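Local coordinates for protein MamA (Candidatus Magnetobacterium bavaricum, PDB 3VTX) that is a tetratricopeptide-repeat protein, an all-helical superhelical scaffold of the kind that usually mediates protein-protein interactions, at residues Phe84-Gln97 against Ala109-Gly121. Residues are numbered along the deposited sequence; the frame is centred on the assembly and turned at random. Where two conformers were deposited one is given.
Sequences FMIDEKQAAIDALQ and AYYKLGLVYDSMG
Lys89 runs across to the end of helix 107-119, and its side chain can be followed atom by atom. Lys89 CB lies 4.0 Å from Met120 SD and beside Val116 CG1. Beyond CG the chain is fully extended, sliding past Met120 in the opposite direction, and Lys89 CD presses on Met120 CG at 3.5 Å, tighter than usual for two carbons. CE then comes up to Ser119 OG, and Lys89 NZ donates a 2.9 Å hydrogen bond to Ser119 OG. That hydroxyl is turned by chi1 of 76° back over its own helix, where Ser119 OG donates to Val116 O at 2.6 Å, so the oxygen is held from two directions.

Next to this polar end, Val116 plugs into a hole formed by Phe84, Lys89, Ala92 and Ile93. Val116 CG2 sits over one face of the Phe84 ring, 3.7 Å from its centroid, a CH-pi contact; CG1 turns to Ile93 CG1. Ile93 CD1 reaches Met120 SD tip to tip at 3.6 Å and also touches Tyr117 CE1. Farther along helix 89-102, Leu96 is the answering knob, set among Ala109, Lys112, Leu113 and Val116, with Leu96 CD1 3.8 Å from Leu113 CA.

Segments 89-97 and 109-119 run nearly antiparallel, at 157°, joining successive tetratricopeptide repeats, with Phe84 adding the end of helix 73-85. Interlocked apolar side chains make up most of the buried surface, while the Lys89-Ser119 hydrogen bond lies at its partly exposed end.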
loop_
_atom_site.group_PDB
_atom_site.type_symbol
_atom_site.label_atom_id
_atom_site.label_comp_id
_atom_site.label_asym_id
_atom_site.label_seq_id
_atom_site.Cartn_x
_atom_site.Cartn_y
_atom_site.Cartn_z
ATOM N N PHE A 84 4.334 5.171 -6.017
ATOM C CA PHE A 84 5.688 4.880 -5.494
ATOM C C PHE A 84 6.352 3.822 -6.391
ATOM O O PHE A 84 7.526 3.930 -6.716
ATOM C CB PHE A 84 5.593 4.403 -4.086
ATOM C CG PHE A 84 6.897 4.136 -3.366
ATOM C CD1 PHE A 84 7.999 4.971 -3.495
ATOM C CD2 PHE A 84 6.938 3.105 -2.414
ATOM C CE1 PHE A 84 9.113 4.732 -2.751
ATOM C CE2 PHE A 84 8.106 2.878 -1.696
ATOM C CZ PHE A 84 9.148 3.697 -1.865
ATOM N N MET A 85 5.590 2.821 -6.838
ATOM C CA MET A 85 6.158 1.771 -7.705
ATOM C C MET A 85 6.673 2.318 -9.022
ATOM O O MET A 85 7.609 1.737 -9.602
ATOM C CB MET A 85 5.141 0.645 -7.970
ATOM C CG MET A 85 4.788 -0.139 -6.730
ATOM S SD MET A 85 3.521 -1.322 -7.100
ATOM C CE MET A 85 2.691 -1.510 -5.518
ATOM N N ILE A 86 6.089 3.356 -9.536
ATOM C CA ILE A 86 6.458 3.917 -10.823
ATOM C C ILE A 86 7.351 5.172 -10.685
ATOM O O ILE A 86 7.567 5.893 -11.663
ATOM C CB ILE A 86 5.257 4.201 -11.711
ATOM C CG1 ILE A 86 4.411 5.360 -11.219
ATOM C CG2 ILE A 86 4.443 2.882 -12.003
ATOM C CD1 ILE A 86 3.640 6.083 -12.392
ATOM N N ASP A 87 7.866 5.369 -9.459
ATOM C CA ASP A 87 8.857 6.436 -9.194
ATOM C C ASP A 87 8.264 7.826 -9.318
ATOM O O ASP A 87 8.918 8.761 -9.859
ATOM C CB ASP A 87 10.037 6.290 -10.172
ATOM C CG ASP A 87 11.295 6.825 -9.599
ATOM O OD1 ASP A 87 11.388 6.771 -8.359
ATOM O OD2 ASP A 87 12.174 7.282 -10.376
ATOM N N GLU A 88 7.022 7.975 -8.899
ATOM C CA GLU A 88 6.325 9.278 -8.886
ATOM C C GLU A 88 6.068 9.552 -7.398
ATOM O O GLU A 88 4.998 9.377 -6.903
ATOM C CB GLU A 88 5.052 9.282 -9.710
ATOM C CG GLU A 88 5.304 9.197 -11.211
ATOM C CD GLU A 88 6.058 10.419 -11.739
ATOM O OE1 GLU A 88 5.887 11.520 -11.149
ATOM O OE2 GLU A 88 6.884 10.267 -12.695
ATOM N N LYS A 89 7.089 10.069 -6.704
ATOM C CA LYS A 89 7.077 10.056 -5.211
ATOM C C LYS A 89 6.219 11.139 -4.655
ATOM O O LYS A 89 5.523 10.897 -3.687
ATOM C CB LYS A 89 8.503 10.173 -4.697
ATOM C CG LYS A 89 9.284 8.925 -4.878
ATOM C CD LYS A 89 10.653 9.067 -4.377
ATOM C CE LYS A 89 11.478 7.855 -4.667
ATOM N NZ LYS A 89 12.819 7.985 -3.981
ATOM N N GLN A 90 6.178 12.321 -5.287
ATOM C CA GLN A 90 5.252 13.313 -4.787
ATOM C C GLN A 90 3.805 12.961 -5.023
ATOM O O GLN A 90 2.953 13.263 -4.205
ATOM C CB GLN A 90 5.549 14.703 -5.360
ATOM C CG GLN A 90 4.725 15.835 -4.720
ATOM C CD GLN A 90 4.937 15.920 -3.229
ATOM O OE1 GLN A 90 6.069 16.002 -2.777
ATOM N NE2 GLN A 90 3.856 15.831 -2.469
ATOM N N ALA A 91 3.503 12.289 -6.138
ATOM C CA ALA A 91 2.143 11.878 -6.333
ATOM C C ALA A 91 1.801 10.792 -5.290
ATOM O O ALA A 91 0.647 10.615 -4.959
ATOM C CB ALA A 91 1.939 11.307 -7.808
ATOM N N ALA A 92 2.784 10.002 -4.915
ATOM C CA ALA A 92 2.599 8.934 -3.940
ATOM C C ALA A 92 2.236 9.564 -2.590
ATOM O O ALA A 92 1.320 9.135 -1.944
ATOM C CB ALA A 92 3.824 8.037 -3.808
ATOM N N ILE A 93 3.060 10.516 -2.164
ATOM C CA ILE A 93 2.798 11.267 -0.916
ATOM C C ILE A 93 1.404 11.847 -0.959
ATOM O O ILE A 93 0.632 11.713 -0.014
ATOM C CB ILE A 93 3.853 12.369 -0.698
ATOM C CG1 ILE A 93 5.232 11.771 -0.378
ATOM C CG2 ILE A 93 3.466 13.290 0.459
ATOM C CD1 ILE A 93 6.356 12.778 -0.578
ATOM N N ASP A 94 1.098 12.577 -2.031
ATOM C CA ASP A 94 -0.198 13.276 -2.091
ATOM C C ASP A 94 -1.354 12.298 -1.878
ATOM O O ASP A 94 -2.198 12.515 -1.020
ATOM C CB ASP A 94 -0.400 14.048 -3.387
ATOM C CG ASP A 94 0.553 15.237 -3.558
ATOM O OD1 ASP A 94 1.254 15.714 -2.603
ATOM O OD2 ASP A 94 0.634 15.680 -4.732
ATOM N N ALA A 95 -1.341 11.168 -2.595
ATOM C CA ALA A 95 -2.331 10.177 -2.441
ATOM C C ALA A 95 -2.362 9.496 -1.110
ATOM O O ALA A 95 -3.424 9.284 -0.575
ATOM C CB ALA A 95 -2.192 9.074 -3.576
ATOM N N LEU A 96 -1.198 9.155 -0.551
ATOM C CA LEU A 96 -1.178 8.474 0.715
ATOM C C LEU A 96 -1.701 9.416 1.830
ATOM O O LEU A 96 -2.415 8.942 2.730
ATOM C CB LEU A 96 0.230 8.003 1.076
ATOM C CG LEU A 96 0.734 6.921 0.129
ATOM C CD1 LEU A 96 2.227 6.740 0.177
ATOM C CD2 LEU A 96 0.057 5.607 0.470
ATOM N N GLN A 97 -1.360 10.699 1.728
ATOM C CA GLN A 97 -1.863 11.736 2.660
ATOM C C GLN A 97 -3.393 11.765 2.596
ATOM O O GLN A 97 -4.090 11.874 3.645
ATOM C CB GLN A 97 -1.322 13.138 2.316
ATOM C CG GLN A 97 0.108 13.426 2.777
ATOM C CD GLN A 97 0.573 14.806 2.344
ATOM O OE1 GLN A 97 -0.033 15.431 1.485
ATOM N NE2 GLN A 97 1.651 15.278 2.936
ATOM N N ALA A 109 -1.097 2.622 5.072
ATOM C CA ALA A 109 -0.845 3.887 4.456
ATOM C C ALA A 109 0.237 4.647 5.149
ATOM O O ALA A 109 1.066 5.266 4.462
ATOM C CB ALA A 109 -2.160 4.731 4.412
ATOM N N TYR A 110 0.249 4.660 6.484
ATOM C CA TYR A 110 1.282 5.384 7.192
ATOM C C TYR A 110 2.637 4.681 6.904
ATOM O O TYR A 110 3.652 5.366 6.738
ATOM C CB TYR A 110 1.124 5.369 8.678
ATOM C CG TYR A 110 0.089 6.349 9.211
ATOM C CD1 TYR A 110 -1.123 5.882 9.639
ATOM C CD2 TYR A 110 0.346 7.698 9.266
ATOM C CE1 TYR A 110 -2.074 6.780 10.159
ATOM C CE2 TYR A 110 -0.621 8.618 9.784
ATOM C CZ TYR A 110 -1.828 8.105 10.201
ATOM O OH TYR A 110 -2.799 8.981 10.793
ATOM N N TYR A 111 2.646 3.347 6.893
ATOM C CA TYR A 111 3.908 2.593 6.651
ATOM C C TYR A 111 4.450 2.904 5.253
ATOM O O TYR A 111 5.607 3.312 5.103
ATOM C CB TYR A 111 3.802 1.111 6.900
ATOM C CG TYR A 111 5.126 0.405 6.887
ATOM C CD1 TYR A 111 6.114 0.831 7.748
ATOM C CD2 TYR A 111 5.415 -0.561 5.984
ATOM C CE1 TYR A 111 7.386 0.237 7.734
ATOM C CE2 TYR A 111 6.699 -1.154 5.943
ATOM C CZ TYR A 111 7.645 -0.734 6.836
ATOM O OH TYR A 111 8.891 -1.345 6.783
ATOM N N LYS A 112 3.594 2.827 4.260
ATOM C CA LYS A 112 4.004 3.162 2.891
ATOM C C LYS A 112 4.499 4.604 2.785
ATOM O O LYS A 112 5.519 4.897 2.088
ATOM C CB LYS A 112 2.866 2.925 1.864
ATOM C CG LYS A 112 2.550 1.474 1.499
ATOM C CD LYS A 112 3.516 0.741 0.535
ATOM C CE LYS A 112 2.729 -0.282 -0.345
ATOM N NZ LYS A 112 3.663 -1.103 -1.180
ATOM N N LEU A 113 3.819 5.554 3.451
ATOM C CA LEU A 113 4.187 6.954 3.425
ATOM C C LEU A 113 5.556 7.119 4.015
ATOM O O LEU A 113 6.397 7.824 3.476
ATOM C CB LEU A 113 3.147 7.811 4.237
ATOM C CG LEU A 113 3.526 9.262 4.284
ATOM C CD1 LEU A 113 3.442 9.987 2.856
ATOM C CD2 LEU A 113 2.520 9.943 5.307
ATOM N N GLY A 114 5.802 6.398 5.089
ATOM C CA GLY A 114 7.121 6.406 5.691
ATOM C C GLY A 114 8.226 5.859 4.763
ATOM O O GLY A 114 9.322 6.473 4.642
ATOM N N LEU A 115 7.902 4.783 4.043
ATOM C CA LEU A 115 8.820 4.188 3.082
ATOM C C LEU A 115 9.123 5.218 1.998
ATOM O O LEU A 115 10.313 5.386 1.584
ATOM C CB LEU A 115 8.272 2.928 2.455
ATOM C CG LEU A 115 8.170 1.745 3.429
ATOM C CD1 LEU A 115 7.541 0.568 2.636
ATOM C CD2 LEU A 115 9.534 1.285 4.088
ATOM N N VAL A 116 8.114 5.895 1.508
ATOM C CA VAL A 116 8.305 6.897 0.460
ATOM C C VAL A 116 9.229 8.047 0.997
ATOM O O VAL A 116 10.258 8.373 0.333
ATOM C CB VAL A 116 7.003 7.445 -0.069
ATOM C CG1 VAL A 116 7.267 8.531 -1.180
ATOM C CG2 VAL A 116 6.141 6.387 -0.669
ATOM N N TYR A 117 8.926 8.595 2.151
ATOM C CA TYR A 117 9.741 9.671 2.744
ATOM C C TYR A 117 11.166 9.242 2.969
ATOM O O TYR A 117 12.100 9.921 2.571
ATOM C CB TYR A 117 9.172 10.112 4.038
ATOM C CG TYR A 117 8.012 11.102 3.925
ATOM C CD1 TYR A 117 8.037 12.222 3.073
ATOM C CD2 TYR A 117 6.938 10.962 4.800
ATOM C CE1 TYR A 117 6.957 13.111 3.057
ATOM C CE2 TYR A 117 5.870 11.867 4.763
ATOM C CZ TYR A 117 5.914 12.913 3.914
ATOM O OH TYR A 117 4.839 13.779 3.951
ATOM N N ASP A 118 11.358 8.023 3.440
ATOM C CA ASP A 118 12.726 7.620 3.722
ATOM C C ASP A 118 13.508 7.488 2.406
ATOM O O ASP A 118 14.718 7.800 2.380
ATOM C CB ASP A 118 12.811 6.326 4.488
ATOM C CG ASP A 118 14.173 6.177 5.271
ATOM O OD1 ASP A 118 14.546 7.130 5.960
ATOM O OD2 ASP A 118 14.823 5.097 5.069
ATOM N N SER A 119 12.827 7.052 1.362
ATOM C CA SER A 119 13.458 6.896 0.056
ATOM C C SER A 119 13.919 8.195 -0.511
ATOM O O SER A 119 14.775 8.172 -1.406
ATOM C CB SER A 119 12.614 6.183 -0.976
ATOM O OG SER A 119 11.598 7.039 -1.486
ATOM N N MET A 120 13.315 9.262 -0.074
ATOM C CA MET A 120 13.636 10.632 -0.488
ATOM C C MET A 120 14.650 11.309 0.408
ATOM O O MET A 120 15.043 12.455 0.122
ATOM C CB MET A 120 12.349 11.444 -0.490
ATOM C CG MET A 120 11.396 10.979 -1.542
ATOM S SD MET A 120 9.743 11.732 -1.202
ATOM C CE MET A 120 10.070 13.500 -1.400
ATOM N N GLY A 121 15.066 10.652 1.489
ATOM C CA GLY A 121 15.904 11.284 2.455
ATOM C C GLY A 121 15.217 12.112 3.511
ATOM O O GLY A 121 15.870 12.822 4.301
#